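Local coordinates for uncharacterized hypothetical protein (Bacteroides vulgatus, PDB 4FMR) that is of unknown function but probably binds DNA through an HU/IHF-like domain that is followed by an Ig-like domain, at residues K7-D12 / Q26-R31; F131-G136 / R231-T236; N153-G158 / P195-I200; K159-A164 / L213-Q218; V170-A175 / T183-D188. All blocks are in the same frame, centred on the assembly; numbering follows the deposited sequence.

Contact 1: K7-D12 / Q26-R31; sequences KAWLVD and QLETTR
W9 and Q26 sit on the same face of a beta hairpin of strands 4-12 and 23-27, and their side chains cross obliquely. The Q26 chain is extended, with CG anti to the backbone N (chi1 178°). This brings OE1 to 3.5 Å from W9 CD1, with the amide and indole planes 66° apart. V11 crosses Q26 at about a right angle, and V11 CG2 lies 3.7 Å from Q26 CB. E28 CG is also anti to the backbone N, and its carboxylate stands almost perpendicular to the indole. E28 OE2 is 3.3 Å from W9 CZ2, while OE1 approaches the aliphatic chain of K7. W9 also meets R127 in a cation-pi contact. W9 N donates a hydrogen bond to Q26 O at 2.9 Å, and Q26 N donates one back to W9 O. E28 N adds a nearly straight one to K7 O at 3.0 Å. A water joins K7 N to E28 O. On the other face, A8 and L27 pack on F86 of the second subunit. Q26 NE2 bonds to G134 O, so the hairpin grips the Ig-like domain. K7 NZ and E28 OE1 are 4.6 Å apart, so their attraction is probably modest.

Contact 2: F131-G136 / R231-T236; sequences FYIGSG and RSTSHT
The tight part of this contact is a sandwich round the F131 ring. The guanidinium of R231 lies flat over one face, with the planes only 6° apart. R231 CZ is 4.4 Å from the ring centroid, an off-centre cation-pi stack. T233 covers the opposite face by a CH-pi contact, its CG2 3.8 Å from the same centroid. F131 CG is anti to its backbone N (chi1 174°), which carries the ring between the two. R231 starts from the crowded chi1 position and then runs extended, its CG 3.5 Å from F131 CE2. Between the two strands the packing loosens toward H235, whose ring stacks instead on F146. I133 CG2 meets H235 CB at 3.9 Å. No backbone hydrogen bond joins the two segments. A water bridges them instead, accepting from I133 N at 2.9 Å, donating to S234 O and bonding to T233 OG1. S232 and S234 point away, and their hydroxyls bond to T216 and T214. The strands belong to different sheets of the Ig-like domain and run 30° from parallel. Strand 132-138 pairs with 153-159, where G134 and S135 face F157 in a classic beta bulge. Strand 231-240 pairs with 209-217.

Contact 3: N153-G158 / P195-I200; sequences NFTLFG and PSRLII
R197 can be followed outward from the strand pair it shares with F157. Its CB lies 4.0 Å from L156 O. CG is anti to the backbone N (chi1 172°) and meets T155 CG2 at 3.6 Å. CD turns to the F157 ring, 3.7 Å from CE1. The chain then bends at chi3, and the guanidinium reaches E194 in a salt bridge. T155 CG2 itself sits over one face of the F157 ring. I199 lies beside T155 and points the same way, with CG1 3.6 Å from T155 OG1. An alanine here would lose CG1, CG2 and CD1, and would probably leave T155 OG1 less well covered on that side. The other face carries F154, L156, L198 and I200. There F154 CB meets I200 CG1 at 4.1 Å. The backbones pair antiparallel. The hydrogen bond from I200 N to F154 O is almost straight at 2.9 Å, and L156 and L198 exchange two hydrogen bonds. G158 N bonds to S196 O from above the carbonyl plane. The two strands form the middle of a four-strand antiparallel sheet of the Ig-like domain, flanked by 132-138 and 190-193. L156 and I200 pack on L213 of strand 209-217 in the other sheet.

Contact 4: K159-A164 / L213-Q218; sequences KNLTVA and LTVTTQ
T217 has OG1 anti to its backbone N (chi1 -171°), which aims the hydroxyl at the loop that follows strand 153-159. CG2 is left in the crowded position between N and the carbonyl carbon. V215 also has CG1 anti to N (chi1 171°), so this methyl points to the same loop. The T217 hydroxyl is gripped from several sides. It donates to T162 O at 2.6 Å, in the carbonyl plane and on a lone pair. It accepts from A164 N at 2.9 Å, and it also accepts a hydrogen bond from Y219 N. A valine at T217 would remove the hydroxyl, and the loop would probably lose two of its polar ties to the strand. The third tie is pure backbone, Q218 N to A164 O at 2.9 Å, with the N-H above the carbonyl plane. V215 CG1 rests 3.5 Å from the carbonyl L161 O. Its apolar contacts are looser, 4.3 Å to V163 CG2, and the tip of L161 is only just in touch. L161 turns instead to I133 and T233. The polar end of Q218 leads elsewhere, its OE1 taking a bond from D167 N. The segments run 69° apart, so this is no strand pairing. A connecting loop of the Ig-like beta sandwich is held to the C-terminal end of strand 209-217, an inner strand of its sheet, by one hydroxyl and one backbone hydrogen bond.

Contact 5: V170-A175 / T183-D188; sequences VGVTLA and TKIDND
The two segments meet in the antiparallel hairpin of strands 171-176 and 182-184, in which T173 with K184 is a non-hydrogen-bonded pair and L174 with T183 a hydrogen-bonded one. The hairpin ends a five-strand sheet of the Ig-like domain, with 182-184 outermost and 209-217 on the other side of 171-176. L174 and T183 exchange two backbone bonds, T183 N to L174 O being 2.8 Å. I185 N then bonds to V172 O at 2.9 Å. On the inner side I185 CD1 fits between two branches, 3.8 Å from L174 CD1 and 3.9 Å from V172 CG1. V172 and L174 also pack on L213. On the other face K184 runs fully extended, CG anti to its backbone N (chi1 -170°). It crosses T173 obliquely, with T173 CG2 3.9 Å from K184 CG. It then passes over G171, whose CA is 4.0 Å from K184 CE. A CB on G171 would collide with that CE, and the backbone angles there also call for glycine. Beyond I185 the chain turns: D186 OD1 accepts from D188 N in an Asx turn. Two waters bridge the segments near N187. One links V170 O to N187 ND2, and the other joins V172 N, I185 O and N187 OD1. K184 NZ ends 2.7 Å from V170 O, donating from above the carbonyl plane.

In the fold
Contact 1 lies in the HU/IHF-like domain and contacts 2 to 5 in the Ig-like one; Q26 links contact 1 to contact 2. Contacts 1, 3 and 5 are antiparallel strand pairs held by backbone bonds. Contacts 2 and 4 join elements not paired in a sheet and rely mainly on side chains, a stack in one and a hydroxyl in the other, with one backbone bond in contact 4 and a bridging water in contact 2. Contacts 2, 4 and 5 share the five-strand sheet; contacts 2 and 3 share the four-strand one. None is wholly buried. Contact 3 buries one face of its sheet, touching contact 4 through L198 and V215. Contact 5 has a more exposed, water-bridged end.

Contact 1: K7-D12 / Q26-R31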
# COMPACT_ATOMS: atom_id res chain seq x y z
N LYS B 7 -13.25 9.20 -13.24
CA LYS B 7 -14.15 10.33 -12.97
C LYS B 7 -13.89 10.83 -11.55
O LYS B 7 -13.85 10.02 -10.62
CB LYS B 7 -15.62 9.94 -13.16
CG LYS B 7 -15.99 9.61 -14.60
CD LYS B 7 -17.36 8.99 -14.66
CE LYS B 7 -17.79 8.66 -16.06
NZ LYS B 7 -19.20 8.22 -16.09
N ALA B 8 -13.68 12.15 -11.38
CA ALA B 8 -13.36 12.68 -10.05
C ALA B 8 -14.12 13.97 -9.71
O ALA B 8 -14.27 14.86 -10.54
CB ALA B 8 -11.87 12.93 -9.93
N TRP B 9 -14.59 14.04 -8.45
CA TRP B 9 -15.27 15.19 -7.84
C TRP B 9 -14.27 16.11 -7.17
O TRP B 9 -13.19 15.67 -6.78
CB TRP B 9 -16.30 14.76 -6.79
CG TRP B 9 -17.43 13.91 -7.26
CD1 TRP B 9 -17.68 12.61 -6.91
CD2 TRP B 9 -18.54 14.33 -8.07
NE1 TRP B 9 -18.86 12.19 -7.48
CE2 TRP B 9 -19.40 13.22 -8.22
CE3 TRP B 9 -18.88 15.54 -8.70
CZ2 TRP B 9 -20.57 13.27 -8.97
CZ3 TRP B 9 -20.04 15.59 -9.46
CH2 TRP B 9 -20.87 14.47 -9.60
N LEU B 10 -14.68 17.37 -6.95
CA LEU B 10 -13.88 18.35 -6.23
C LEU B 10 -14.52 18.53 -4.85
O LEU B 10 -15.59 19.13 -4.74
CB LEU B 10 -13.76 19.68 -7.00
CG LEU B 10 -12.98 19.63 -8.32
CD1 LEU B 10 -13.33 20.82 -9.21
CD2 LEU B 10 -11.49 19.60 -8.08
N VAL B 11 -13.91 17.91 -3.83
CA VAL B 11 -14.40 17.95 -2.45
C VAL B 11 -13.42 18.77 -1.60
O VAL B 11 -12.28 19.00 -2.02
CB VAL B 11 -14.66 16.53 -1.83
CG1 VAL B 11 -15.77 15.79 -2.56
CG2 VAL B 11 -13.38 15.68 -1.77
N ASP B 12 -13.86 19.21 -0.41
CA ASP B 12 -13.03 19.98 0.51
C ASP B 12 -12.04 19.06 1.23
O ASP B 12 -12.39 17.92 1.57
CB ASP B 12 -13.89 20.78 1.51
CG ASP B 12 -14.63 21.93 0.86
OD1 ASP B 12 -13.96 22.90 0.42
OD2 ASP B 12 -15.88 21.88 0.78
N GLN B 26 -11.69 13.47 -5.59
CA GLN B 26 -12.33 12.31 -4.99
C GLN B 26 -12.85 11.42 -6.09
O GLN B 26 -13.73 11.85 -6.82
CB GLN B 26 -13.47 12.72 -4.04
CG GLN B 26 -14.22 11.53 -3.42
CD GLN B 26 -15.62 11.83 -2.95
OE1 GLN B 26 -16.48 12.33 -3.68
NE2 GLN B 26 -15.93 11.40 -1.75
N LEU B 27 -12.33 10.17 -6.18
CA LEU B 27 -12.78 9.21 -7.18
C LEU B 27 -14.24 8.88 -7.00
O LEU B 27 -14.70 8.68 -5.89
CB LEU B 27 -11.94 7.91 -7.14
CG LEU B 27 -12.32 6.76 -8.13
CD1 LEU B 27 -12.03 7.13 -9.58
CD2 LEU B 27 -11.60 5.45 -7.77
N GLU B 28 -14.97 8.86 -8.12
CA GLU B 28 -16.34 8.40 -8.22
C GLU B 28 -16.21 6.92 -8.54
O GLU B 28 -15.88 6.57 -9.69
CB GLU B 28 -17.12 9.22 -9.26
CG GLU B 28 -18.61 8.93 -9.30
CD GLU B 28 -19.38 9.58 -10.44
OE1 GLU B 28 -18.96 9.43 -11.61
OE2 GLU B 28 -20.45 10.18 -10.16
N THR B 29 -16.32 6.07 -7.51
CA THR B 29 -16.12 4.62 -7.63
C THR B 29 -17.23 3.99 -8.50
O THR B 29 -18.41 4.27 -8.32
CB THR B 29 -16.01 3.95 -6.26
OG1 THR B 29 -15.26 4.80 -5.40
CG2 THR B 29 -15.32 2.57 -6.33
N THR B 30 -16.80 3.16 -9.47
CA THR B 30 -17.67 2.48 -10.44
C THR B 30 -18.44 1.36 -9.73
O THR B 30 -19.68 1.34 -9.79
CB THR B 30 -16.81 1.94 -11.62
OG1 THR B 30 -16.08 3.02 -12.19
CG2 THR B 30 -17.64 1.24 -12.70
N ARG B 31 -17.70 0.43 -9.08
CA ARG B 31 -18.19 -0.76 -8.38
C ARG B 31 -17.00 -1.49 -7.76
O ARG B 31 -15.87 -1.05 -7.92
CB ARG B 31 -18.97 -1.70 -9.34
CG ARG B 31 -18.14 -2.33 -10.47
CD ARG B 31 -18.96 -3.08 -11.50
NE ARG B 31 -19.70 -2.16 -12.38
CZ ARG B 31 -19.37 -1.88 -13.64
NH1 ARG B 31 -18.34 -2.49 -14.22
NH2 ARG B 31 -20.10 -1.03 -14.35
O HOH W 1 -14.19 6.70 -12.21

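Contact 2: F131-G136 / R231-T236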
# COMPACT_ATOMS: atom_id res chain seq x y z
N PHE B 131 -24.22 17.07 1.10
CA PHE B 131 -24.41 15.91 1.97
C PHE B 131 -23.74 14.73 1.32
O PHE B 131 -24.30 14.08 0.43
CB PHE B 131 -25.90 15.64 2.26
CG PHE B 131 -26.18 14.37 3.04
CD1 PHE B 131 -25.61 14.16 4.29
CD2 PHE B 131 -27.08 13.43 2.56
CE1 PHE B 131 -25.90 13.01 5.03
CE2 PHE B 131 -27.39 12.29 3.31
CZ PHE B 131 -26.80 12.09 4.54
N TYR B 132 -22.50 14.47 1.75
CA TYR B 132 -21.66 13.42 1.19
C TYR B 132 -20.50 13.09 2.12
O TYR B 132 -20.17 13.87 3.01
CB TYR B 132 -21.11 13.87 -0.20
CG TYR B 132 -20.25 15.11 -0.15
CD1 TYR B 132 -18.90 15.04 0.19
CD2 TYR B 132 -20.79 16.37 -0.44
CE1 TYR B 132 -18.11 16.19 0.26
CE2 TYR B 132 -20.00 17.52 -0.37
CZ TYR B 132 -18.66 17.42 -0.06
OH TYR B 132 -17.88 18.55 -0.00
N ILE B 133 -19.88 11.94 1.85
CA ILE B 133 -18.67 11.43 2.47
C ILE B 133 -17.53 11.79 1.51
O ILE B 133 -17.52 11.29 0.38
CB ILE B 133 -18.79 9.90 2.76
CG1 ILE B 133 -19.98 9.57 3.70
CG2 ILE B 133 -17.45 9.37 3.29
CD1 ILE B 133 -20.42 8.07 3.79
N GLY B 134 -16.65 12.69 1.94
CA GLY B 134 -15.52 13.19 1.15
C GLY B 134 -14.29 12.30 1.22
O GLY B 134 -13.73 11.91 0.19
N SER B 135 -13.85 12.01 2.45
CA SER B 135 -12.69 11.17 2.73
C SER B 135 -12.89 10.37 4.02
O SER B 135 -13.90 10.52 4.71
CB SER B 135 -11.43 12.02 2.82
OG SER B 135 -11.70 13.27 3.42
N GLY B 136 -11.93 9.50 4.29
CA GLY B 136 -11.94 8.63 5.45
C GLY B 136 -10.55 8.37 6.00
O GLY B 136 -9.57 8.54 5.28
N ARG B 231 -32.36 11.01 5.02
CA ARG B 231 -31.62 10.96 3.76
C ARG B 231 -30.33 10.17 4.01
O ARG B 231 -29.91 10.02 5.16
CB ARG B 231 -31.37 12.37 3.15
CG ARG B 231 -30.64 13.37 4.06
CD ARG B 231 -30.38 14.67 3.33
NE ARG B 231 -29.52 15.56 4.11
CZ ARG B 231 -29.13 16.77 3.72
NH1 ARG B 231 -29.51 17.25 2.54
NH2 ARG B 231 -28.35 17.50 4.50
N SER B 232 -29.75 9.62 2.94
CA SER B 232 -28.60 8.73 2.97
C SER B 232 -27.55 9.12 1.99
O SER B 232 -27.86 9.56 0.88
CB SER B 232 -29.03 7.30 2.64
OG SER B 232 -29.89 6.81 3.66
N THR B 233 -26.29 8.91 2.39
CA THR B 233 -25.12 9.12 1.57
C THR B 233 -24.20 7.93 1.88
O THR B 233 -24.19 7.39 3.00
CB THR B 233 -24.50 10.51 1.76
OG1 THR B 233 -23.58 10.70 0.69
CG2 THR B 233 -23.78 10.70 3.12
N SER B 234 -23.49 7.48 0.85
CA SER B 234 -22.67 6.28 0.92
C SER B 234 -21.27 6.47 0.40
O SER B 234 -20.98 7.44 -0.30
CB SER B 234 -23.34 5.18 0.10
OG SER B 234 -24.52 4.70 0.73
N HIS B 235 -20.42 5.50 0.73
CA HIS B 235 -19.06 5.38 0.26
C HIS B 235 -18.65 3.93 0.42
O HIS B 235 -18.99 3.30 1.41
CB HIS B 235 -18.07 6.32 0.99
CG HIS B 235 -16.81 6.52 0.21
ND1 HIS B 235 -15.85 5.52 0.11
CD2 HIS B 235 -16.43 7.56 -0.57
CE1 HIS B 235 -14.92 5.99 -0.71
NE2 HIS B 235 -15.21 7.22 -1.12
N THR B 236 -17.90 3.39 -0.55
CA THR B 236 -17.41 2.03 -0.48
C THR B 236 -16.27 1.96 0.58
O THR B 236 -15.60 2.96 0.84
CB THR B 236 -16.97 1.54 -1.86
OG1 THR B 236 -16.84 0.12 -1.81
CG2 THR B 236 -15.67 2.20 -2.33
O HOH W 2 -21.23 10.15 0.01

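Contact 3: N153-G158 / P195-I200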
# COMPACT_ATOMS: atom_id res chain seq x y z
N ASN B 153 -11.27 1.98 15.24
CA ASN B 153 -11.91 3.22 14.84
C ASN B 153 -11.65 3.64 13.41
O ASN B 153 -10.58 3.44 12.85
CB ASN B 153 -11.51 4.37 15.76
CG ASN B 153 -12.11 4.23 17.13
OD1 ASN B 153 -13.33 4.32 17.33
ND2 ASN B 153 -11.27 3.94 18.11
N PHE B 154 -12.66 4.28 12.84
CA PHE B 154 -12.64 4.81 11.50
C PHE B 154 -13.22 6.21 11.53
O PHE B 154 -14.20 6.45 12.24
CB PHE B 154 -13.43 3.88 10.54
CG PHE B 154 -13.14 4.22 9.10
CD1 PHE B 154 -11.98 3.77 8.48
CD2 PHE B 154 -14.01 5.05 8.38
CE1 PHE B 154 -11.70 4.13 7.16
CE2 PHE B 154 -13.71 5.41 7.05
CZ PHE B 154 -12.56 4.95 6.46
N THR B 155 -12.59 7.15 10.79
CA THR B 155 -13.08 8.53 10.69
C THR B 155 -13.58 8.83 9.27
O THR B 155 -12.88 8.61 8.30
CB THR B 155 -11.99 9.56 11.10
OG1 THR B 155 -11.53 9.27 12.42
CG2 THR B 155 -12.51 10.98 11.08
N LEU B 156 -14.77 9.41 9.18
CA LEU B 156 -15.40 9.86 7.95
C LEU B 156 -15.41 11.38 7.90
O LEU B 156 -15.91 12.00 8.83
CB LEU B 156 -16.84 9.33 7.85
CG LEU B 156 -16.99 7.83 7.75
CD1 LEU B 156 -18.30 7.39 8.36
CD2 LEU B 156 -16.82 7.37 6.34
N PHE B 157 -14.86 11.97 6.83
CA PHE B 157 -14.89 13.42 6.65
C PHE B 157 -15.89 13.76 5.56
O PHE B 157 -16.01 13.02 4.60
CB PHE B 157 -13.48 13.96 6.32
CG PHE B 157 -12.43 13.61 7.35
CD1 PHE B 157 -12.22 14.43 8.46
CD2 PHE B 157 -11.63 12.49 7.19
CE1 PHE B 157 -11.22 14.13 9.38
CE2 PHE B 157 -10.64 12.18 8.12
CZ PHE B 157 -10.43 13.01 9.21
N GLY B 158 -16.62 14.85 5.72
CA GLY B 158 -17.58 15.23 4.70
C GLY B 158 -18.39 16.46 5.02
O GLY B 158 -17.89 17.41 5.63
N PRO B 195 -20.90 17.63 11.89
CA PRO B 195 -21.32 17.70 10.48
C PRO B 195 -20.21 17.36 9.48
O PRO B 195 -20.46 16.61 8.53
CB PRO B 195 -21.77 19.16 10.31
CG PRO B 195 -22.08 19.64 11.67
CD PRO B 195 -21.15 18.91 12.59
N SER B 196 -18.97 17.83 9.72
CA SER B 196 -17.85 17.61 8.81
C SER B 196 -17.02 16.35 9.12
O SER B 196 -16.13 16.01 8.32
CB SER B 196 -16.91 18.81 8.81
OG SER B 196 -17.50 19.92 8.15
N ARG B 197 -17.30 15.66 10.24
CA ARG B 197 -16.51 14.50 10.65
C ARG B 197 -17.23 13.57 11.64
O ARG B 197 -17.71 13.99 12.70
CB ARG B 197 -15.21 15.02 11.30
CG ARG B 197 -14.31 13.99 11.97
CD ARG B 197 -13.06 14.68 12.49
NE ARG B 197 -13.39 15.75 13.42
CZ ARG B 197 -12.51 16.54 14.01
NH1 ARG B 197 -11.21 16.39 13.77
NH2 ARG B 197 -12.91 17.49 14.84
N LEU B 198 -17.26 12.28 11.28
CA LEU B 198 -17.76 11.22 12.14
C LEU B 198 -16.64 10.30 12.54
O LEU B 198 -15.89 9.85 11.67
CB LEU B 198 -18.88 10.36 11.49
CG LEU B 198 -20.17 10.99 11.02
CD1 LEU B 198 -21.05 9.94 10.34
CD2 LEU B 198 -20.91 11.68 12.17
N ILE B 199 -16.57 9.94 13.82
CA ILE B 199 -15.66 8.92 14.32
C ILE B 199 -16.52 7.76 14.78
O ILE B 199 -17.43 7.92 15.60
CB ILE B 199 -14.64 9.38 15.39
CG1 ILE B 199 -13.79 10.57 14.85
CG2 ILE B 199 -13.72 8.18 15.78
CD1 ILE B 199 -12.82 11.21 15.83
N ILE B 200 -16.28 6.59 14.20
CA ILE B 200 -17.05 5.41 14.57
C ILE B 200 -16.12 4.32 15.05
O ILE B 200 -14.94 4.36 14.75
CB ILE B 200 -17.98 4.89 13.38
CG1 ILE B 200 -17.15 4.43 12.15
CG2 ILE B 200 -19.04 5.93 13.00
CD1 ILE B 200 -17.88 3.63 11.06

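Contact 4: K159-A164 / L213-Q218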
# COMPACT_ATOMS: atom_id res chain seq x y z
N LYS B 159 -19.66 16.45 4.55
CA LYS B 159 -20.61 17.54 4.72
C LYS B 159 -21.92 17.04 5.27
O LYS B 159 -22.51 16.10 4.73
CB LYS B 159 -20.86 18.30 3.39
CG LYS B 159 -19.68 19.13 2.89
CD LYS B 159 -19.50 20.46 3.60
CE LYS B 159 -18.29 21.19 3.06
NZ LYS B 159 -18.16 22.55 3.62
N ASN B 160 -22.37 17.69 6.37
CA ASN B 160 -23.62 17.47 7.11
C ASN B 160 -23.88 15.98 7.38
O ASN B 160 -24.96 15.47 7.12
CB ASN B 160 -24.79 18.10 6.34
CG ASN B 160 -24.66 19.59 6.28
OD1 ASN B 160 -24.62 20.29 7.31
ND2 ASN B 160 -24.53 20.12 5.07
N LEU B 161 -22.87 15.32 7.96
CA LEU B 161 -22.87 13.89 8.26
C LEU B 161 -23.45 13.56 9.65
O LEU B 161 -23.64 12.37 9.91
CB LEU B 161 -21.42 13.34 8.17
CG LEU B 161 -20.77 13.29 6.78
CD1 LEU B 161 -19.39 12.62 6.84
CD2 LEU B 161 -21.63 12.52 5.78
N THR B 162 -23.76 14.58 10.51
CA THR B 162 -24.30 14.39 11.87
C THR B 162 -25.47 13.41 11.86
O THR B 162 -26.42 13.60 11.11
CB THR B 162 -24.74 15.74 12.50
OG1 THR B 162 -23.66 16.66 12.46
CG2 THR B 162 -25.20 15.60 13.95
N VAL B 163 -25.37 12.36 12.68
CA VAL B 163 -26.44 11.36 12.80
C VAL B 163 -27.48 11.91 13.82
O VAL B 163 -27.15 12.11 14.99
CB VAL B 163 -25.88 9.95 13.17
CG1 VAL B 163 -27.01 8.97 13.47
CG2 VAL B 163 -24.98 9.40 12.06
N ALA B 164 -28.68 12.25 13.35
CA ALA B 164 -29.73 12.83 14.19
C ALA B 164 -31.11 12.43 13.70
O ALA B 164 -31.26 12.07 12.52
CB ALA B 164 -29.61 14.36 14.23
N LEU B 213 -20.69 1.51 2.91
CA LEU B 213 -20.94 2.23 4.14
C LEU B 213 -21.98 3.34 3.86
O LEU B 213 -21.81 4.13 2.93
CB LEU B 213 -19.63 2.82 4.75
CG LEU B 213 -19.78 3.48 6.15
CD1 LEU B 213 -18.52 3.32 6.98
CD2 LEU B 213 -20.13 4.97 6.04
N THR B 214 -23.04 3.39 4.67
CA THR B 214 -24.10 4.38 4.49
C THR B 214 -24.36 5.11 5.80
O THR B 214 -24.40 4.51 6.86
CB THR B 214 -25.37 3.68 3.96
OG1 THR B 214 -25.03 3.04 2.72
CG2 THR B 214 -26.56 4.65 3.74
N VAL B 215 -24.50 6.45 5.69
CA VAL B 215 -24.85 7.40 6.74
C VAL B 215 -26.28 7.82 6.46
O VAL B 215 -26.53 8.44 5.43
CB VAL B 215 -23.88 8.62 6.85
CG1 VAL B 215 -24.44 9.69 7.81
CG2 VAL B 215 -22.47 8.20 7.27
N THR B 216 -27.23 7.45 7.34
CA THR B 216 -28.65 7.82 7.22
C THR B 216 -28.98 8.79 8.36
O THR B 216 -28.68 8.51 9.53
CB THR B 216 -29.55 6.57 7.21
OG1 THR B 216 -29.12 5.71 6.17
CG2 THR B 216 -31.02 6.91 7.05
N THR B 217 -29.56 9.95 8.02
CA THR B 217 -29.82 10.95 9.05
C THR B 217 -30.97 11.88 8.65
O THR B 217 -31.27 12.02 7.47
CB THR B 217 -28.51 11.76 9.34
OG1 THR B 217 -28.69 12.60 10.48
CG2 THR B 217 -28.00 12.56 8.13
N GLN B 218 -31.58 12.52 9.67
CA GLN B 218 -32.64 13.52 9.49
C GLN B 218 -32.08 14.94 9.78
O GLN B 218 -32.83 15.91 9.86
CB GLN B 218 -33.86 13.21 10.37
CG GLN B 218 -34.64 12.02 9.85
CD GLN B 218 -35.66 11.51 10.82
OE1 GLN B 218 -35.32 10.87 11.83
NE2 GLN B 218 -36.92 11.70 10.50

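Contact 5: V170-A175 / T183-D188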
# COMPACT_ATOMS: atom_id res chain seq x y z
N VAL B 170 -32.15 5.85 11.11
CA VAL B 170 -31.05 6.80 11.32
C VAL B 170 -29.84 6.05 11.93
O VAL B 170 -30.01 5.23 12.83
CB VAL B 170 -31.58 7.98 12.19
CG1 VAL B 170 -30.47 8.74 12.91
CG2 VAL B 170 -32.46 8.93 11.38
N GLY B 171 -28.66 6.30 11.38
CA GLY B 171 -27.43 5.65 11.82
C GLY B 171 -26.49 5.25 10.70
O GLY B 171 -26.66 5.64 9.54
N VAL B 172 -25.45 4.49 11.07
CA VAL B 172 -24.43 4.02 10.14
C VAL B 172 -24.62 2.52 9.94
O VAL B 172 -24.80 1.78 10.91
CB VAL B 172 -22.99 4.37 10.58
CG1 VAL B 172 -22.00 4.11 9.44
CG2 VAL B 172 -22.89 5.82 11.05
N THR B 173 -24.63 2.09 8.66
CA THR B 173 -24.75 0.71 8.22
C THR B 173 -23.62 0.32 7.28
O THR B 173 -23.03 1.17 6.59
CB THR B 173 -26.11 0.45 7.51
OG1 THR B 173 -26.23 1.34 6.41
CG2 THR B 173 -27.32 0.57 8.43
N LEU B 174 -23.33 -0.97 7.24
CA LEU B 174 -22.36 -1.60 6.34
C LEU B 174 -23.04 -2.72 5.63
O LEU B 174 -23.59 -3.61 6.28
CB LEU B 174 -21.14 -2.13 7.10
CG LEU B 174 -20.35 -1.09 7.89
CD1 LEU B 174 -19.74 -1.73 9.10
CD2 LEU B 174 -19.31 -0.42 7.02
N ALA B 175 -23.06 -2.67 4.30
CA ALA B 175 -23.68 -3.72 3.50
C ALA B 175 -22.58 -4.48 2.79
O ALA B 175 -21.80 -3.89 2.05
CB ALA B 175 -24.69 -3.13 2.51
N THR B 183 -25.09 -4.67 8.38
CA THR B 183 -24.70 -4.60 9.79
C THR B 183 -24.93 -3.18 10.23
O THR B 183 -24.29 -2.27 9.70
CB THR B 183 -23.21 -5.05 10.02
OG1 THR B 183 -22.97 -6.37 9.54
CG2 THR B 183 -22.78 -4.95 11.50
N LYS B 184 -25.82 -2.96 11.19
CA LYS B 184 -25.98 -1.62 11.68
C LYS B 184 -25.06 -1.41 12.88
O LYS B 184 -25.05 -2.21 13.81
CB LYS B 184 -27.43 -1.27 12.02
CG LYS B 184 -27.58 0.24 12.29
CD LYS B 184 -29.01 0.68 12.34
CE LYS B 184 -29.07 2.13 12.74
NZ LYS B 184 -30.47 2.54 13.02
N ILE B 185 -24.28 -0.34 12.84
CA ILE B 185 -23.41 0.07 13.93
C ILE B 185 -24.32 0.66 15.02
O ILE B 185 -25.16 1.51 14.72
CB ILE B 185 -22.33 1.06 13.39
CG1 ILE B 185 -21.26 0.29 12.58
CG2 ILE B 185 -21.70 1.92 14.51
CD1 ILE B 185 -20.65 1.06 11.51
N ASP B 186 -24.16 0.21 16.28
CA ASP B 186 -24.93 0.76 17.40
C ASP B 186 -24.61 2.25 17.51
O ASP B 186 -23.46 2.65 17.33
CB ASP B 186 -24.62 0.02 18.71
CG ASP B 186 -25.59 0.30 19.86
OD1 ASP B 186 -25.78 1.50 20.21
OD2 ASP B 186 -26.10 -0.67 20.46
N ASN B 187 -25.65 3.07 17.73
CA ASN B 187 -25.53 4.52 17.81
C ASN B 187 -24.52 4.98 18.86
O ASN B 187 -23.94 6.05 18.67
CB ASN B 187 -26.88 5.17 18.11
CG ASN B 187 -27.77 5.30 16.90
OD1 ASN B 187 -27.34 5.24 15.74
ND2 ASN B 187 -29.04 5.55 17.16
N ASP B 188 -24.27 4.17 19.93
CA ASP B 188 -23.30 4.53 20.97
C ASP B 188 -21.85 4.34 20.44
O ASP B 188 -20.92 4.90 21.04
CB ASP B 188 -23.54 3.78 22.30
CG ASP B 188 -23.35 2.26 22.36
OD1 ASP B 188 -23.05 1.65 21.31
OD2 ASP B 188 -23.50 1.69 23.46
O HOH W 3 -31.35 5.23 15.52
O HOH W 4 -25.50 3.96 13.88